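Local coordinates for cell division protein FtsX (Streptococcus pneumoniae, PDB 6HE6) that is probably the membrane subunit of the FtsEX ABC transporter, which acts in cell division and is needed for normal growth and cell morphology, at residues Thr4-Asn9 and Ala88-Ala93. Sequence-based numbering, arbitrary orientation.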
ATOM      1  N   THR A   4      -6.128  -6.718   9.792  1.00139.12           N
ATOM      2  CA  THR A   4      -4.793  -6.209   9.487  1.00138.35           C
ATOM      3  C   THR A   4      -3.657  -7.069  10.041  1.00142.84           C
ATOM      4  O   THR A   4      -2.495  -6.671   9.897  1.00142.63           O
ATOM      5  CB  THR A   4      -4.634  -4.781  10.021  1.00130.32           C
ATOM      6  OG1 THR A   4      -4.888  -4.761  11.434  1.00128.87           O
ATOM      7  CG2 THR A   4      -5.563  -3.815   9.319  1.00125.32           C
ATOM      8  N   ASP A   5      -3.936  -8.215  10.665  1.00142.33           N
ATOM      9  CA  ASP A   5      -2.905  -9.055  11.269  1.00140.57           C
ATOM     10  C   ASP A   5      -2.655 -10.259  10.367  1.00135.49           C
ATOM     11  O   ASP A   5      -3.450 -11.205  10.352  1.00132.78           O
ATOM     12  CB  ASP A   5      -3.316  -9.488  12.674  1.00142.54           C
ATOM     13  CG  ASP A   5      -3.604  -8.309  13.584  1.00144.45           C
ATOM     14  OD1 ASP A   5      -3.820  -7.189  13.073  1.00145.10           O
ATOM     15  OD2 ASP A   5      -3.625  -8.506  14.814  1.00145.31           O
ATOM     16  N   ILE A   6      -1.540 -10.225   9.631  1.00134.48           N
ATOM     17  CA  ILE A   6      -1.200 -11.226   8.621  1.00131.38           C
ATOM     18  C   ILE A   6       0.146 -11.836   8.987  1.00128.13           C
ATOM     19  O   ILE A   6       1.031 -11.138   9.485  1.00131.10           O
ATOM     20  CB  ILE A   6      -1.155 -10.597   7.209  1.00126.93           C
ATOM     21  CG1 ILE A   6      -2.450  -9.833   6.922  1.00125.56           C
ATOM     22  CG2 ILE A   6      -0.931 -11.653   6.149  1.00123.16           C
ATOM     23  CD1 ILE A   6      -2.232  -8.446   6.381  1.00122.87           C
ATOM     24  N   GLU A   7       0.291 -13.148   8.793  1.00127.04           N
ATOM     25  CA  GLU A   7       1.528 -13.901   9.129  1.00129.92           C
ATOM     26  C   GLU A   7       2.637 -13.575   8.126  1.00137.30           C
ATOM     27  O   GLU A   7       2.345 -13.413   6.970  1.00130.48           O
ATOM     28  CB  GLU A   7       1.229 -15.392   9.160  1.00 30.00           C
ATOM     29  CG  GLU A   7       0.440 -15.814  10.382  1.00 30.00           C
ATOM     30  CD  GLU A   7       0.809 -15.113  11.684  1.00 30.00           C
ATOM     31  OE1 GLU A   7       1.890 -14.514  11.738  1.00 30.00           O
ATOM     32  OE2 GLU A   7       0.021 -15.185  12.648  1.00 30.00           O
ATOM     33  N   ASN A   8       3.884 -13.649   8.557  1.00 88.47           N
ATOM     34  CA  ASN A   8       5.029 -13.196   7.765  1.00100.13           C
ATOM     35  C   ASN A   8       5.147 -13.966   6.456  1.00 92.97           C
ATOM     36  O   ASN A   8       5.470 -13.387   5.407  1.00 82.87           O
ATOM     37  CB  ASN A   8       6.306 -13.339   8.611  1.00112.34           C
ATOM     38  CG  ASN A   8       7.595 -13.028   7.838  1.00118.36           C
ATOM     39  OD1 ASN A   8       7.623 -12.171   6.950  1.00117.65           O
ATOM     40  ND2 ASN A   8       8.677 -13.721   8.199  1.00120.18           N
ATOM     41  N   ASN A   9       4.868 -15.273   6.495  1.00 91.84           N
ATOM     42  CA  ASN A   9       5.177 -16.157   5.381  1.00 88.73           C
ATOM     43  C   ASN A   9       4.206 -15.978   4.229  1.00 80.75           C
ATOM     44  O   ASN A   9       4.377 -16.627   3.190  1.00 80.60           O
ATOM     45  CB  ASN A   9       5.184 -17.626   5.845  1.00 97.39           C
ATOM     46  CG  ASN A   9       3.826 -18.110   6.362  1.00100.19           C
ATOM     47  OD1 ASN A   9       2.855 -17.368   6.382  1.00100.61           O
ATOM     48  ND2 ASN A   9       3.782 -19.345   6.840  1.00101.27           N
ATOM     49  N   ALA A  88       1.142   1.973   0.555  1.00 48.73           N
ATOM     50  CA  ALA A  88       1.362   0.565   0.278  1.00 52.78           C
ATOM     51  C   ALA A  88       0.059  -0.200   0.438  1.00 52.41           C
ATOM     52  O   ALA A  88      -0.842   0.217   1.166  1.00 47.70           O
ATOM     53  CB  ALA A  88       2.440  -0.022   1.206  1.00 48.97           C
ATOM     54  N   TYR A  89      -0.029  -1.338  -0.253  1.00 41.52           N
ATOM     55  CA  TYR A  89      -1.059  -2.327   0.028  1.00 41.42           C
ATOM     56  C   TYR A  89      -0.404  -3.523   0.711  1.00 48.16           C
ATOM     57  O   TYR A  89       0.669  -3.979   0.297  1.00 49.72           O
ATOM     58  CB  TYR A  89      -1.791  -2.774  -1.255  1.00 46.97           C
ATOM     59  CG  TYR A  89      -2.823  -1.765  -1.724  1.00 49.17           C
ATOM     60  CD1 TYR A  89      -3.980  -1.528  -0.987  1.00 47.30           C
ATOM     61  CD2 TYR A  89      -2.630  -1.039  -2.888  1.00 41.61           C
ATOM     62  CE1 TYR A  89      -4.925  -0.611  -1.416  1.00 44.18           C
ATOM     63  CE2 TYR A  89      -3.564  -0.111  -3.318  1.00 47.25           C
ATOM     64  CZ  TYR A  89      -4.702   0.102  -2.568  1.00 44.48           C
ATOM     65  OH  TYR A  89      -5.619   1.032  -2.969  1.00 51.94           O
ATOM     66  N   ILE A  90      -1.045  -4.020   1.754  1.00 41.83           N
ATOM     67  CA  ILE A  90      -0.581  -5.205   2.466  1.00 45.77           C
ATOM     68  C   ILE A  90      -1.419  -6.359   1.941  1.00 50.61           C
ATOM     69  O   ILE A  90      -2.627  -6.420   2.187  1.00 46.17           O
ATOM     70  CB  ILE A  90      -0.704  -5.049   3.989  1.00 52.67           C
ATOM     71  CG1 ILE A  90      -0.158  -3.706   4.474  1.00 59.98           C
ATOM     72  CG2 ILE A  90      -0.013  -6.213   4.699  1.00 56.72           C
ATOM     73  CD1 ILE A  90       1.363  -3.557   4.406  1.00 60.15           C
ATOM     74  N   VAL A  91      -0.796  -7.242   1.169  1.00 47.83           N
ATOM     75  CA  VAL A  91      -1.494  -8.321   0.476  1.00 44.96           C
ATOM     76  C   VAL A  91      -1.256  -9.615   1.236  1.00 53.72           C
ATOM     77  O   VAL A  91      -0.115  -9.921   1.608  1.00 56.00           O
ATOM     78  CB  VAL A  91      -1.019  -8.449  -0.981  1.00 47.58           C
ATOM     79  CG1 VAL A  91      -1.750  -9.583  -1.710  1.00 54.18           C
ATOM     80  CG2 VAL A  91      -1.182  -7.103  -1.748  1.00 46.99           C
ATOM     81  N   GLU A  92      -2.334 -10.368   1.471  1.00 46.02           N
ATOM     82  CA  GLU A  92      -2.268 -11.674   2.109  1.00 51.45           C
ATOM     83  C   GLU A  92      -2.480 -12.752   1.053  1.00 52.65           C
ATOM     84  O   GLU A  92      -3.532 -12.784   0.407  1.00 56.67           O
ATOM     85  CB  GLU A  92      -3.327 -11.784   3.207  1.00 59.67           C
ATOM     86  CG  GLU A  92      -3.436 -13.174   3.831  1.00 69.37           C
ATOM     87  CD  GLU A  92      -4.580 -13.262   4.821  1.00 80.53           C
ATOM     88  OE1 GLU A  92      -5.485 -12.407   4.735  1.00 85.76           O
ATOM     89  OE2 GLU A  92      -4.579 -14.174   5.677  1.00 82.02           O
ATOM     90  N   ALA A  93      -1.481 -13.621   0.876  1.00 52.20           N
ATOM     91  CA  ALA A  93      -1.558 -14.746  -0.053  1.00 57.79           C
ATOM     92  C   ALA A  93      -2.397 -15.878   0.538  1.00 62.65           C
ATOM     93  O   ALA A  93      -2.607 -15.950   1.744  1.00 61.07           O
ATOM     94  CB  ALA A  93      -0.163 -15.278  -0.389  1.00 53.48           C
TER
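Ile6 lies across the alternate residues Ile90 and Glu92, whose side chains leave strand 88-93 on the loop's side, and every close approach between the segments involves carbon atoms of its side chain. Two branches share the work. Ile6 CD1 meets Ile90 CG2 at 3.6 Å, a purely apolar touch, while Ile6 CG2 rests on the aliphatic part of Glu92, 3.7 Å from its CG. Glu92 CB follows, 3.8 Å from Ile6 CG2. The Ile6 chi1 of -52° puts CG2 anti to the backbone N, on Glu92, and chi2 131°, not a staggered value, then swings CD1 to Ile90.

No hydrogen bond joins the segments; the CA atoms of Ile6 and Glu92, the nearest pair, are 6.6 Å apart, and 162 Å² is buried in total. The polar end of Glu92 is engaged elsewhere: the chain runs extended (chi2 -175°), and OE1 is hydrogen-bonded to Ser54 OG on strand 52-58. Val91, by contrast, points away from the loop and packs on Leu46 of helix 41-47. The N-terminal loop thus covers inner strand 88-93 on the face turned away from that helix, in a four-stranded antiparallel sheet of order 2-3-1-4, the beta-alpha-beta-beta-alpha-beta topology of a ferredoxin-like fold.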